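Side-chain contacts in Exo beta-1,2-glucooligosaccharide sophorohydrolase (non-reducing end) (Parabacteroides distasonis ATCC 8503, PDB 5Z06), which hydrolyses linear beta-1,2-glucan and beta-1,2-glucooligosaccharides of four or more units from the non-reducing end, releasing sophorose: residues A99-N104 against T164-E169; I107-S112 against F142-V147; R238-R243 against E312-R317; Q407-E412 against K417-S422; Y500-D503 against V507-G510. All coordinates share one frame; numbering follows the deposited sequence.

Contact 1. Residues A99-N104 against T164-E169; sequences AAALPN and TADGNE
Thr-164 grips the carbonyl oxygen of Ala-100 from two atoms at once. Its backbone N gives a nearly linear hydrogen bond to Ala-100 O (2.9 Å, 178° at the hydrogen), approaching at a tilt of 30° from the carbonyl plane. The hydroxyl OG1 adds a weak bond to the same oxygen. With OG1 anti to the carbonyl carbon (chi1 -49°) it lies beside the backbone N, which puts both donors within reach of one acceptor. In this position OG1 also presses on the methyl of the same alanine, 3.2 Å from Ala-100 CB. One residue on, Ala-101 CB meets a polar neighbour: Asp-166 OD2 lies 3.3 Å from this methyl, a van der Waals touch at a carboxylate whose polar ties lie elsewhere. OD2 is hydrogen-bonded to the hydroxyl of Tyr-170, and OD1 accepts from Asn-168 N at 3.0 Å, met from above the carboxylate plane. That second bond closes an Asx turn and, with the Tyr-170 bond, helps fix the rotation of the carboxylate. The second shell holds the alanine side in place: Asn-98 OD1 takes the N-H of Ala-100, Tyr-58 OH binds Ala-101 O, and the Ala-101 methyl rests on Tyr-170. The short 3-10 turn at 99-101 and the loop at 164-169 both link a strand of the five-stranded antiparallel sheet with one of the seven-stranded sheet. The bonds at Thr-164 tie these two connections together, consistent with the edge of a beta-sandwich in the N-terminal part of the chain.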
# COMPACT_ATOMS: atom_id res chain seq x y z
N ALA A 99 0.45 -42.82 -3.09
CA ALA A 99 1.30 -41.81 -2.45
C ALA A 99 2.58 -41.46 -3.24
O ALA A 99 3.01 -40.32 -3.23
CB ALA A 99 1.66 -42.25 -1.03
N ALA A 100 3.18 -42.43 -3.92
CA ALA A 100 4.37 -42.16 -4.74
C ALA A 100 4.14 -41.25 -5.96
O ALA A 100 5.09 -40.72 -6.52
CB ALA A 100 4.98 -43.48 -5.22
N ALA A 101 2.88 -41.11 -6.39
CA ALA A 101 2.52 -40.26 -7.53
C ALA A 101 2.42 -38.78 -7.11
O ALA A 101 2.44 -37.90 -7.97
CB ALA A 101 1.20 -40.71 -8.13
N LEU A 102 2.32 -38.55 -5.80
CA LEU A 102 2.42 -37.21 -5.21
C LEU A 102 3.71 -36.54 -5.64
O LEU A 102 4.67 -37.22 -6.00
CB LEU A 102 2.40 -37.25 -3.69
CG LEU A 102 1.11 -37.66 -2.99
CD1 LEU A 102 1.43 -37.89 -1.53
CD2 LEU A 102 0.05 -36.59 -3.17
N PRO A 103 3.73 -35.19 -5.59
CA PRO A 103 4.88 -34.49 -6.13
C PRO A 103 6.16 -34.63 -5.30
O PRO A 103 6.11 -34.94 -4.11
CB PRO A 103 4.42 -33.03 -6.18
CG PRO A 103 2.94 -33.08 -6.07
CD PRO A 103 2.67 -34.24 -5.20
N ASN A 104 7.28 -34.45 -5.96
CA ASN A 104 8.51 -34.14 -5.27
C ASN A 104 8.52 -32.63 -5.03
O ASN A 104 7.94 -31.85 -5.78
CB ASN A 104 9.74 -34.55 -6.08
CG ASN A 104 9.85 -36.06 -6.27
OD1 ASN A 104 9.26 -36.85 -5.52
ND2 ASN A 104 10.59 -36.47 -7.29
N THR A 164 6.07 -40.37 -9.18
CA THR A 164 5.99 -41.45 -10.13
C THR A 164 5.25 -40.97 -11.36
O THR A 164 4.13 -40.49 -11.27
CB THR A 164 5.23 -42.67 -9.56
OG1 THR A 164 5.73 -42.99 -8.26
CG2 THR A 164 5.36 -43.87 -10.46
N ALA A 165 5.89 -41.10 -12.52
CA ALA A 165 5.23 -40.88 -13.79
C ALA A 165 4.32 -42.07 -14.14
O ALA A 165 4.59 -42.84 -15.05
CB ALA A 165 6.26 -40.63 -14.88
N ASP A 166 3.20 -42.17 -13.43
CA ASP A 166 2.20 -43.22 -13.67
C ASP A 166 1.14 -42.84 -14.72
O ASP A 166 0.23 -43.60 -14.98
CB ASP A 166 1.50 -43.59 -12.36
CG ASP A 166 0.70 -42.43 -11.76
OD1 ASP A 166 0.57 -41.38 -12.43
OD2 ASP A 166 0.19 -42.58 -10.65
N GLY A 167 1.21 -41.61 -15.25
CA GLY A 167 0.32 -41.16 -16.32
C GLY A 167 -1.12 -40.83 -15.95
O GLY A 167 -1.94 -40.56 -16.84
N ASN A 168 -1.44 -40.85 -14.65
CA ASN A 168 -2.80 -40.53 -14.20
C ASN A 168 -2.93 -39.06 -13.82
O ASN A 168 -1.95 -38.41 -13.42
CB ASN A 168 -3.21 -41.37 -12.99
CG ASN A 168 -3.12 -42.86 -13.26
OD1 ASN A 168 -3.33 -43.32 -14.38
ND2 ASN A 168 -2.76 -43.61 -12.23
N GLU A 169 -4.15 -38.57 -13.94
CA GLU A 169 -4.49 -37.23 -13.53
C GLU A 169 -4.80 -37.24 -12.06
O GLU A 169 -5.62 -38.03 -11.61
CB GLU A 169 -5.69 -36.71 -14.29
CG GLU A 169 -5.90 -35.21 -14.08
CD GLU A 169 -7.09 -34.69 -14.83
OE1 GLU A 169 -7.32 -35.14 -15.97
OE2 GLU A 169 -7.78 -33.83 -14.27

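Contact 2. Residues I107-S112 against F142-V147; sequences IRYADS and FGLNAV
Ile-107 CD1 is the hub of the tight part, touching both Phe-142 and Leu-144. It sits over one face of the Phe-142 ring, offset toward the rim, in a CH-pi contact of 4.1 Å from CD1 to the ring centroid. The closest ring atom to this methyl is Phe-142 CD2, at 3.7 Å. From the other partner, Leu-144 CD1 comes within 3.8 Å of Ile-107 CD1. The isoleucine runs roughly perpendicular to both side chains and touches them with CD1; an extended chain (CG1 anti to the carbonyl carbon, chi1 -72°, then chi2 171°) carries CD1 across. The fork of Leu-144 divides its work: while CD1 faces the isoleucine, CD2 abuts the phenol end of Tyr-109. Here the hydroxyl is the nearest atom, with Tyr-109 OH 3.2 Å from Leu-144 CD2, a close meeting of oxygen and methyl. The methyl approaches the tyrosine ring obliquely, and the two side chains run alongside one another, pointing opposite ways. The tyrosine side is the more solvent-facing, despite this short contact, for Tyr-109 and Leu-144 are both partly exposed, whereas Ile-107 and Phe-142 are buried. No hydrogen bond joins the two segments. Beyond Tyr-109 the chain leaves through an exposed type I turn to Ser-112, and Gly-143 and Asn-145 are likewise at the surface. Ile-107 and Tyr-109 lie on strand 104-109, between strands 155-161 and 118-119 of the five-stranded antiparallel sheet. The loop 142-147, joining strand 132-138 to strand 155-161, packs against its end through Phe-142 and Leu-144, and Leu-155 touches Ile-107 and Leu-144 together.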
# COMPACT_ATOMS: atom_id res chain seq x y z
N ILE A 107 12.93 -26.40 -2.64
CA ILE A 107 12.86 -24.97 -2.47
C ILE A 107 13.77 -24.39 -3.53
O ILE A 107 14.89 -24.86 -3.68
CB ILE A 107 13.19 -24.55 -1.03
CG1 ILE A 107 12.02 -24.97 -0.13
CG2 ILE A 107 13.42 -23.04 -0.94
CD1 ILE A 107 12.24 -24.84 1.36
N ARG A 108 13.25 -23.43 -4.28
CA ARG A 108 14.03 -22.74 -5.26
C ARG A 108 14.63 -21.52 -4.58
O ARG A 108 13.90 -20.76 -3.94
CB ARG A 108 13.21 -22.29 -6.46
CG ARG A 108 14.09 -21.67 -7.54
CD ARG A 108 13.37 -21.23 -8.81
NE ARG A 108 12.27 -20.32 -8.55
CZ ARG A 108 12.36 -19.04 -8.17
NH1 ARG A 108 13.53 -18.45 -7.93
NH2 ARG A 108 11.25 -18.35 -7.99
N TYR A 109 15.95 -21.36 -4.75
CA TYR A 109 16.66 -20.21 -4.23
C TYR A 109 16.43 -19.01 -5.13
O TYR A 109 16.01 -19.17 -6.28
CB TYR A 109 18.17 -20.47 -4.10
CG TYR A 109 18.52 -21.51 -3.05
CD1 TYR A 109 18.42 -21.21 -1.69
CD2 TYR A 109 18.96 -22.79 -3.41
CE1 TYR A 109 18.75 -22.15 -0.72
CE2 TYR A 109 19.29 -23.73 -2.46
CZ TYR A 109 19.19 -23.40 -1.12
OH TYR A 109 19.50 -24.32 -0.19
N ALA A 110 16.72 -17.83 -4.60
CA ALA A 110 16.63 -16.58 -5.39
C ALA A 110 17.50 -16.60 -6.66
O ALA A 110 17.14 -15.97 -7.66
CB ALA A 110 16.99 -15.38 -4.52
N ASP A 111 18.61 -17.33 -6.62
CA ASP A 111 19.49 -17.51 -7.80
C ASP A 111 19.04 -18.60 -8.81
O ASP A 111 19.75 -18.88 -9.77
CB ASP A 111 20.97 -17.71 -7.37
CG ASP A 111 21.25 -19.06 -6.66
OD1 ASP A 111 20.40 -19.97 -6.70
OD2 ASP A 111 22.33 -19.21 -6.06
N SER A 112 17.87 -19.20 -8.57
CA SER A 112 17.28 -20.23 -9.46
C SER A 112 17.94 -21.60 -9.36
O SER A 112 17.64 -22.47 -10.17
CB SER A 112 17.22 -19.80 -10.93
OG SER A 112 16.72 -18.49 -11.03
N PHE A 142 15.66 -30.49 3.39
CA PHE A 142 16.10 -29.82 2.14
C PHE A 142 17.59 -29.53 2.11
O PHE A 142 18.12 -29.09 1.08
CB PHE A 142 15.32 -28.52 1.87
CG PHE A 142 13.85 -28.72 1.64
CD1 PHE A 142 13.39 -29.31 0.46
CD2 PHE A 142 12.92 -28.31 2.58
CE1 PHE A 142 12.03 -29.50 0.25
CE2 PHE A 142 11.55 -28.50 2.37
CZ PHE A 142 11.11 -29.09 1.19
N GLY A 143 18.27 -29.78 3.23
CA GLY A 143 19.70 -29.52 3.34
C GLY A 143 19.91 -28.04 3.54
O GLY A 143 20.93 -27.51 3.12
N LEU A 144 18.94 -27.39 4.19
CA LEU A 144 19.04 -25.97 4.52
C LEU A 144 19.66 -25.82 5.90
O LEU A 144 19.16 -26.37 6.90
CB LEU A 144 17.66 -25.29 4.52
CG LEU A 144 17.01 -25.10 3.14
CD1 LEU A 144 15.53 -24.86 3.28
CD2 LEU A 144 17.69 -23.97 2.39
N ASN A 145 20.73 -25.03 5.93
CA ASN A 145 21.37 -24.61 7.17
C ASN A 145 20.42 -23.61 7.86
O ASN A 145 19.32 -23.35 7.35
CB ASN A 145 22.75 -23.99 6.88
CG ASN A 145 23.65 -24.88 6.01
OD1 ASN A 145 23.59 -26.11 6.09
ND2 ASN A 145 24.46 -24.27 5.16
N ALA A 146 20.83 -23.08 9.01
CA ALA A 146 20.03 -22.10 9.77
C ALA A 146 19.44 -20.98 8.89
O ALA A 146 20.16 -20.31 8.14
CB ALA A 146 20.87 -21.50 10.90
N VAL A 147 18.13 -20.81 8.98
CA VAL A 147 17.42 -19.79 8.20
C VAL A 147 17.08 -18.66 9.15
O VAL A 147 16.57 -18.90 10.23
CB VAL A 147 16.15 -20.37 7.54
CG1 VAL A 147 15.35 -19.28 6.83
CG2 VAL A 147 16.53 -21.45 6.54

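Contact 3. Residues R238-R243 against E312-R317; sequences RPWMNR and ENIPGR
Trp-240 and Pro-315 meet in a proline-aromatic CH-pi contact between two parts of the enzyme. The tryptophan sits in a type I turn from Arg-238 to Met-241, within a region whose strand order is consistent with a fibronectin type III-like sandwich; the proline follows a cis peptide bond after the short strand 313-314. The CH-pi geometry is nearly ideal: Pro-315 CB lies 3.5 Å from the centroid of the six-membered ring, only 5° off its normal. Pro-315 CG extends the cover, reaching Trp-240 CH2 at 3.5 Å. On the opposite face of the indole lies Arg-238 CB, while Tyr-6 meets the tryptophan edge-to-face. The indole is placed between Arg-238 CB and Pro-315 by its first torsion, CG lying between the backbone N and the carbonyl carbon (chi1 49°). Replacing Pro-315 by an alanine removes CG and CD, which would probably uncover the CH2 side of the indole and leave the ring less firmly held. The remaining interactions are apolar and converge on Ile-314, whose CG2 branch is 3.9 Å from Trp-240 CE3. Met-241, bent at chi2 and chi3, brings its terminal methyl round to the same branch, with Met-241 CE 4.1 Å from Ile-314 CG2.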
# COMPACT_ATOMS: atom_id res chain seq x y z
N ARG A 238 -4.73 -12.11 9.77
CA ARG A 238 -3.56 -12.10 10.58
C ARG A 238 -3.71 -11.05 11.69
O ARG A 238 -4.46 -10.08 11.50
CB ARG A 238 -2.35 -11.78 9.71
CG ARG A 238 -2.01 -12.84 8.69
CD ARG A 238 -1.32 -13.99 9.38
NE ARG A 238 -1.16 -15.15 8.52
CZ ARG A 238 -0.54 -16.28 8.87
NH1 ARG A 238 0.01 -16.40 10.07
NH2 ARG A 238 -0.46 -17.30 8.00
N PRO A 239 -3.00 -11.22 12.83
CA PRO A 239 -3.14 -10.34 14.01
C PRO A 239 -2.89 -8.83 13.81
O PRO A 239 -3.40 -8.03 14.56
CB PRO A 239 -2.11 -10.92 15.01
CG PRO A 239 -1.72 -12.25 14.47
CD PRO A 239 -1.88 -12.16 12.98
N TRP A 240 -2.12 -8.48 12.78
CA TRP A 240 -1.90 -7.08 12.34
C TRP A 240 -3.11 -6.42 11.68
O TRP A 240 -3.11 -5.21 11.44
CB TRP A 240 -0.66 -6.97 11.41
CG TRP A 240 -0.60 -7.97 10.26
CD1 TRP A 240 0.06 -9.17 10.25
CD2 TRP A 240 -1.19 -7.83 8.96
NE1 TRP A 240 -0.09 -9.79 9.03
CE2 TRP A 240 -0.86 -8.99 8.22
CE3 TRP A 240 -1.96 -6.85 8.34
CZ2 TRP A 240 -1.28 -9.19 6.90
CZ3 TRP A 240 -2.39 -7.05 7.03
CH2 TRP A 240 -2.04 -8.21 6.32
N MET A 241 -4.16 -7.20 11.41
CA MET A 241 -5.41 -6.65 10.92
C MET A 241 -6.54 -7.07 11.87
O MET A 241 -6.96 -8.22 11.84
CB MET A 241 -5.61 -7.15 9.48
CG MET A 241 -6.72 -6.51 8.67
SD MET A 241 -6.59 -4.73 8.48
CE MET A 241 -5.10 -4.64 7.51
N ASN A 242 -7.03 -6.15 12.70
CA ASN A 242 -8.19 -6.36 13.59
C ASN A 242 -9.52 -6.02 12.92
O ASN A 242 -10.45 -5.45 13.54
CB ASN A 242 -8.05 -5.53 14.86
CG ASN A 242 -6.83 -5.92 15.67
OD1 ASN A 242 -6.46 -7.10 15.76
ND2 ASN A 242 -6.20 -4.92 16.26
N ARG A 243 -9.63 -6.42 11.67
CA ARG A 243 -10.64 -5.90 10.82
C ARG A 243 -10.83 -6.84 9.68
O ARG A 243 -9.85 -7.39 9.20
CB ARG A 243 -10.15 -4.58 10.27
CG ARG A 243 -11.24 -3.60 10.25
CD ARG A 243 -10.83 -2.32 9.57
NE ARG A 243 -11.30 -1.26 10.42
CZ ARG A 243 -12.58 -0.98 10.65
NH1 ARG A 243 -13.56 -1.61 10.02
NH2 ARG A 243 -12.86 -0.01 11.48
N GLU A 312 4.56 3.19 6.76
CA GLU A 312 4.90 3.17 5.36
C GLU A 312 3.88 2.35 4.59
O GLU A 312 3.41 2.76 3.54
CB GLU A 312 6.28 2.59 5.15
CG GLU A 312 6.66 2.30 3.70
CD GLU A 312 6.84 3.51 2.82
OE1 GLU A 312 6.38 4.63 3.15
OE2 GLU A 312 7.49 3.34 1.75
N ASN A 313 3.57 1.18 5.11
CA ASN A 313 2.60 0.30 4.48
C ASN A 313 2.16 -0.75 5.48
O ASN A 313 2.87 -1.03 6.44
CB ASN A 313 3.17 -0.38 3.21
CG ASN A 313 4.35 -1.26 3.50
OD1 ASN A 313 5.45 -0.76 3.75
ND2 ASN A 313 4.13 -2.57 3.51
N ILE A 314 0.99 -1.33 5.20
CA ILE A 314 0.41 -2.42 5.97
C ILE A 314 -0.03 -3.52 4.98
O ILE A 314 -0.77 -3.22 4.02
CB ILE A 314 -0.79 -1.93 6.81
CG1 ILE A 314 -0.37 -0.70 7.67
CG2 ILE A 314 -1.37 -3.04 7.68
CD1 ILE A 314 -1.49 -0.14 8.56
N PRO A 315 0.44 -4.75 5.16
CA PRO A 315 1.38 -5.14 6.20
C PRO A 315 2.79 -4.75 5.83
O PRO A 315 3.24 -5.03 4.71
CB PRO A 315 1.25 -6.65 6.24
CG PRO A 315 0.89 -7.03 4.83
CD PRO A 315 0.04 -5.91 4.33
N GLY A 316 3.48 -4.09 6.75
CA GLY A 316 4.86 -3.68 6.54
C GLY A 316 5.62 -3.75 7.85
O GLY A 316 5.37 -4.64 8.66
N ARG A 317 6.57 -2.83 8.03
CA ARG A 317 7.21 -2.64 9.32
C ARG A 317 6.14 -2.23 10.30
O ARG A 317 5.30 -1.39 9.99
CB ARG A 317 8.27 -1.56 9.28
CG ARG A 317 9.41 -1.91 8.36
CD ARG A 317 10.19 -3.11 8.86
NE ARG A 317 11.35 -3.28 8.00
CZ ARG A 317 12.49 -2.62 8.14
NH1 ARG A 317 12.68 -1.75 9.12
NH2 ARG A 317 13.47 -2.85 7.27

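Contact 4. Residues Q407-E412 against K417-S422; sequences QYFNQE and KQIRKS
Arg-420 sets out with CG anti to its carbonyl carbon (chi1 -72°) and bends at chi3 (-55°), which swings its guanidinium back to the carbonyls of Phe-409 and Gln-411. This is a helix-loop-helix connection: helix 392-408 ends, Phe-409 makes an inverse gamma turn, and the arginine of helix 414-428 reaches back to the loop. NH1 gives two firm hydrogen bonds, to Phe-409 O at 2.8 Å and to Gln-411 O at 2.7 Å. Both oxygens lie near the guanidinium plane, although NH1 stands above the carbonyl plane of Gln-411. Arg-420 NH2 adds a weak bond to Gln-411 O. NH2 also forms a salt bridge with Glu-412 OE1 at 3.6 Å, the carboxylate and guanidinium planes being 65° apart. A leucine in place of Arg-420 has no N-H to offer, so the two carbonyls would lose these bonds and Glu-412 its ionic mate, and the loop would probably be less firmly tied to helix 414-428. Two carbonyl dipoles and a carboxylate are likely to stabilise the positive charge. Next to this polar network an apolar layer continues the joint: Ile-419 CD1 lies over one face of the Phe-409 ring, and Phe-351 of helix 344-360 meets the same phenylalanine. The closest atoms between the phenylalanine and isoleucine side chains are Phe-409 CD2 and Ile-419 CG2, at 4.1 Å.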
# COMPACT_ATOMS: atom_id res chain seq x y z
N GLN A 407 -3.89 25.11 11.70
CA GLN A 407 -5.00 26.00 11.42
C GLN A 407 -6.31 25.40 11.85
O GLN A 407 -7.20 26.13 12.20
CB GLN A 407 -5.04 26.33 9.93
CG GLN A 407 -3.82 27.10 9.50
CD GLN A 407 -3.67 28.36 10.30
OE1 GLN A 407 -2.98 28.37 11.30
NE2 GLN A 407 -4.41 29.39 9.92
N TYR A 408 -6.43 24.08 11.79
CA TYR A 408 -7.62 23.39 12.22
C TYR A 408 -7.84 23.49 13.71
O TYR A 408 -8.95 23.82 14.14
CB TYR A 408 -7.59 21.91 11.83
CG TYR A 408 -8.92 21.22 12.08
CD1 TYR A 408 -10.01 21.48 11.28
CD2 TYR A 408 -9.08 20.35 13.13
CE1 TYR A 408 -11.24 20.87 11.50
CE2 TYR A 408 -10.30 19.72 13.35
CZ TYR A 408 -11.37 19.99 12.53
OH TYR A 408 -12.58 19.38 12.77
N PHE A 409 -6.79 23.19 14.49
CA PHE A 409 -6.90 23.14 15.94
C PHE A 409 -6.67 24.53 16.51
O PHE A 409 -5.64 24.81 17.12
CB PHE A 409 -5.93 22.11 16.53
CG PHE A 409 -6.25 20.70 16.14
CD1 PHE A 409 -7.38 20.06 16.67
CD2 PHE A 409 -5.44 19.99 15.24
CE1 PHE A 409 -7.67 18.75 16.32
CE2 PHE A 409 -5.75 18.69 14.88
CZ PHE A 409 -6.87 18.08 15.41
N ASN A 410 -7.66 25.38 16.30
CA ASN A 410 -7.59 26.81 16.56
C ASN A 410 -8.35 27.21 17.82
O ASN A 410 -8.56 28.39 18.05
CB ASN A 410 -8.19 27.55 15.37
CG ASN A 410 -9.69 27.35 15.25
OD1 ASN A 410 -10.25 26.36 15.72
ND2 ASN A 410 -10.36 28.29 14.61
N GLN A 411 -8.78 26.25 18.61
CA GLN A 411 -9.57 26.57 19.79
C GLN A 411 -8.66 27.08 20.90
O GLN A 411 -7.50 26.67 21.00
CB GLN A 411 -10.31 25.34 20.30
CG GLN A 411 -11.23 24.69 19.29
CD GLN A 411 -12.65 24.86 19.66
OE1 GLN A 411 -13.14 25.98 19.77
NE2 GLN A 411 -13.33 23.75 19.87
N GLU A 412 -9.23 27.94 21.74
CA GLU A 412 -8.54 28.52 22.86
C GLU A 412 -8.76 27.62 24.05
O GLU A 412 -9.56 27.92 24.95
CB GLU A 412 -9.04 29.94 23.13
CG GLU A 412 -8.73 30.95 22.05
CD GLU A 412 -7.23 31.07 21.74
OE1 GLU A 412 -6.37 30.62 22.54
OE2 GLU A 412 -6.91 31.63 20.67
N LYS A 417 -3.93 24.83 22.07
CA LYS A 417 -2.81 25.73 22.27
C LYS A 417 -1.46 24.98 22.21
O LYS A 417 -0.55 25.43 21.51
CB LYS A 417 -2.97 26.48 23.59
CG LYS A 417 -1.82 27.39 23.98
CD LYS A 417 -1.89 28.76 23.30
CE LYS A 417 -0.75 29.67 23.75
NZ LYS A 417 -0.63 29.78 25.24
N GLN A 418 -1.36 23.86 22.92
CA GLN A 418 -0.14 23.04 22.92
C GLN A 418 0.18 22.43 21.54
O GLN A 418 1.33 22.41 21.09
CB GLN A 418 -0.24 21.94 23.95
CG GLN A 418 1.07 21.24 24.22
CD GLN A 418 0.90 20.01 25.10
OE1 GLN A 418 0.14 20.03 26.09
NE2 GLN A 418 1.62 18.94 24.75
N ILE A 419 -0.86 21.91 20.88
CA ILE A 419 -0.73 21.43 19.49
C ILE A 419 -0.13 22.56 18.63
O ILE A 419 0.86 22.34 17.94
CB ILE A 419 -2.09 20.93 18.91
CG1 ILE A 419 -2.46 19.60 19.59
CG2 ILE A 419 -2.02 20.78 17.39
CD1 ILE A 419 -3.90 19.17 19.43
N ARG A 420 -0.75 23.73 18.69
CA ARG A 420 -0.33 24.88 17.90
C ARG A 420 1.09 25.32 18.23
O ARG A 420 1.90 25.45 17.31
CB ARG A 420 -1.29 26.05 18.06
CG ARG A 420 -2.63 25.84 17.38
CD ARG A 420 -3.40 27.16 17.32
NE ARG A 420 -3.57 27.78 18.64
CZ ARG A 420 -4.55 27.49 19.50
NH1 ARG A 420 -5.48 26.57 19.23
NH2 ARG A 420 -4.59 28.12 20.66
N LYS A 421 1.38 25.49 19.53
CA LYS A 421 2.71 25.82 20.04
C LYS A 421 3.77 24.90 19.44
O LYS A 421 4.80 25.33 18.92
CB LYS A 421 2.78 25.71 21.57
CG LYS A 421 2.54 27.00 22.36
CD LYS A 421 3.08 26.96 23.81
CE LYS A 421 2.01 27.00 24.93
NZ LYS A 421 1.33 25.69 25.25
N SER A 422 3.50 23.61 19.56
CA SER A 422 4.43 22.59 19.16
C SER A 422 4.70 22.63 17.66
O SER A 422 5.84 22.65 17.22
CB SER A 422 3.88 21.24 19.56
OG SER A 422 4.72 20.22 19.07

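Contact 5. Residues Y500-D503 against V507-G510; sequences YRAD and VEDG
Arg-501 and Gly-510 meet where helix 495-505 gives way to the loop that folds back along its last turns, within the glycoamylase-like region of the enzyme. The CB of Arg-501 points toward the loop, and the chain then runs extended from CG to NE. CG grazes Gly-510 O at 4.2 Å. CD makes the close touch, 3.2 Å from Gly-510 O, with the oxygen resting on the aliphatic stem and forming no hydrogen bond with the arginine. NE passes the same oxygen at 3.9 Å and bonds instead to Gly-462 O. At the tip, NH1 is hydrogen-bonded to two carbonyls, Ser-492 O and Lys-511 O, and NH2 has a weak bond to Trp-490 O. The buried guanidinium is thus bonded to several backbone oxygens, a setting likely to steady its positive charge, and through Lys-511 O it also holds the loop one residue beyond Gly-510. Gly-510 itself has positive phi (78°), a backbone turn readily taken by a residue without a side chain. The neighbouring Ala-502 packs on the start of the loop by its backbone and methyl. Val-507 points its CB away and meets the helix through its carbonyl oxygen. Glu-508 bends at chi2, bringing OE2 to 3.9 Å from Ala-502 CB, while its OE1 is held in a salt bridge by Lys-511. The contact with Val-507 includes a CA-H...O interaction, in which Ala-502 CA lies 3.3 Å from Val-507 O with 143° at the hydrogen.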
# COMPACT_ATOMS: atom_id res chain seq x y z
N TYR A 500 17.92 16.47 -16.32
CA TYR A 500 17.27 15.74 -15.23
C TYR A 500 15.85 15.35 -15.60
O TYR A 500 15.44 14.20 -15.40
CB TYR A 500 17.29 16.59 -13.98
CG TYR A 500 16.57 15.99 -12.81
CD1 TYR A 500 15.20 16.18 -12.66
CD2 TYR A 500 17.25 15.24 -11.87
CE1 TYR A 500 14.52 15.64 -11.59
CE2 TYR A 500 16.57 14.69 -10.79
CZ TYR A 500 15.20 14.91 -10.66
OH TYR A 500 14.49 14.37 -9.61
N ARG A 501 15.11 16.31 -16.15
CA ARG A 501 13.75 16.07 -16.60
C ARG A 501 13.68 15.03 -17.69
O ARG A 501 12.91 14.07 -17.58
CB ARG A 501 13.12 17.36 -17.07
CG ARG A 501 12.85 18.31 -15.92
CD ARG A 501 12.51 19.66 -16.45
NE ARG A 501 12.43 20.66 -15.39
CZ ARG A 501 13.08 21.83 -15.33
NH1 ARG A 501 13.88 22.24 -16.31
NH2 ARG A 501 12.89 22.61 -14.27
N ALA A 502 14.52 15.20 -18.71
CA ALA A 502 14.53 14.26 -19.82
C ALA A 502 14.99 12.89 -19.34
O ALA A 502 14.45 11.90 -19.81
CB ALA A 502 15.38 14.78 -20.99
N ASP A 503 15.92 12.84 -18.38
CA ASP A 503 16.41 11.56 -17.85
C ASP A 503 15.33 10.68 -17.25
O ASP A 503 15.31 9.47 -17.50
CB ASP A 503 17.51 11.77 -16.80
CG ASP A 503 18.86 12.18 -17.40
OD1 ASP A 503 19.02 12.22 -18.66
OD2 ASP A 503 19.79 12.48 -16.61
N VAL A 507 11.63 11.71 -22.43
CA VAL A 507 11.14 12.54 -23.52
C VAL A 507 11.74 13.89 -23.28
O VAL A 507 12.26 14.19 -22.20
CB VAL A 507 9.60 12.66 -23.60
CG1 VAL A 507 8.95 11.32 -23.97
CG2 VAL A 507 9.01 13.23 -22.32
N GLU A 508 11.66 14.70 -24.32
CA GLU A 508 12.14 16.07 -24.25
C GLU A 508 11.05 16.98 -23.70
O GLU A 508 11.34 18.05 -23.20
CB GLU A 508 12.55 16.52 -25.65
CG GLU A 508 13.73 15.76 -26.22
CD GLU A 508 15.05 16.28 -25.68
OE1 GLU A 508 15.45 17.40 -26.09
OE2 GLU A 508 15.67 15.56 -24.85
N ASP A 509 9.79 16.53 -23.78
CA ASP A 509 8.63 17.35 -23.45
C ASP A 509 8.76 17.78 -21.99
O ASP A 509 8.99 16.93 -21.12
CB ASP A 509 7.30 16.57 -23.58
CG ASP A 509 7.08 15.90 -24.95
OD1 ASP A 509 8.02 15.81 -25.76
OD2 ASP A 509 5.95 15.45 -25.20
N GLY A 510 8.63 19.09 -21.73
CA GLY A 510 8.71 19.61 -20.37
C GLY A 510 10.10 19.75 -19.79
O GLY A 510 10.26 20.15 -18.63

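Contacts 1 and 2 belong to the N-terminal pair of antiparallel sheets, probably a beta-sandwich, and meet along the chain at strand 104-109: residues 99-104 lead into it and 107-112 contain its end and the following turn. Their centres are 24 Å apart, and contact 2 falls within the sequence span of contact 1. Contact 3 follows, its centre about 10 Å from that of the chain, and ties the domain carrying strand 232-237 to the segment around strand 313-314. Contacts 4 and 5 come last, with centres 43 Å apart, in the helical part, consistent with the (alpha/alpha)6 barrel of related glycoside hydrolases. The centres of contacts 1 and 4 are 70 Å apart, on opposite sides of the chain's centre.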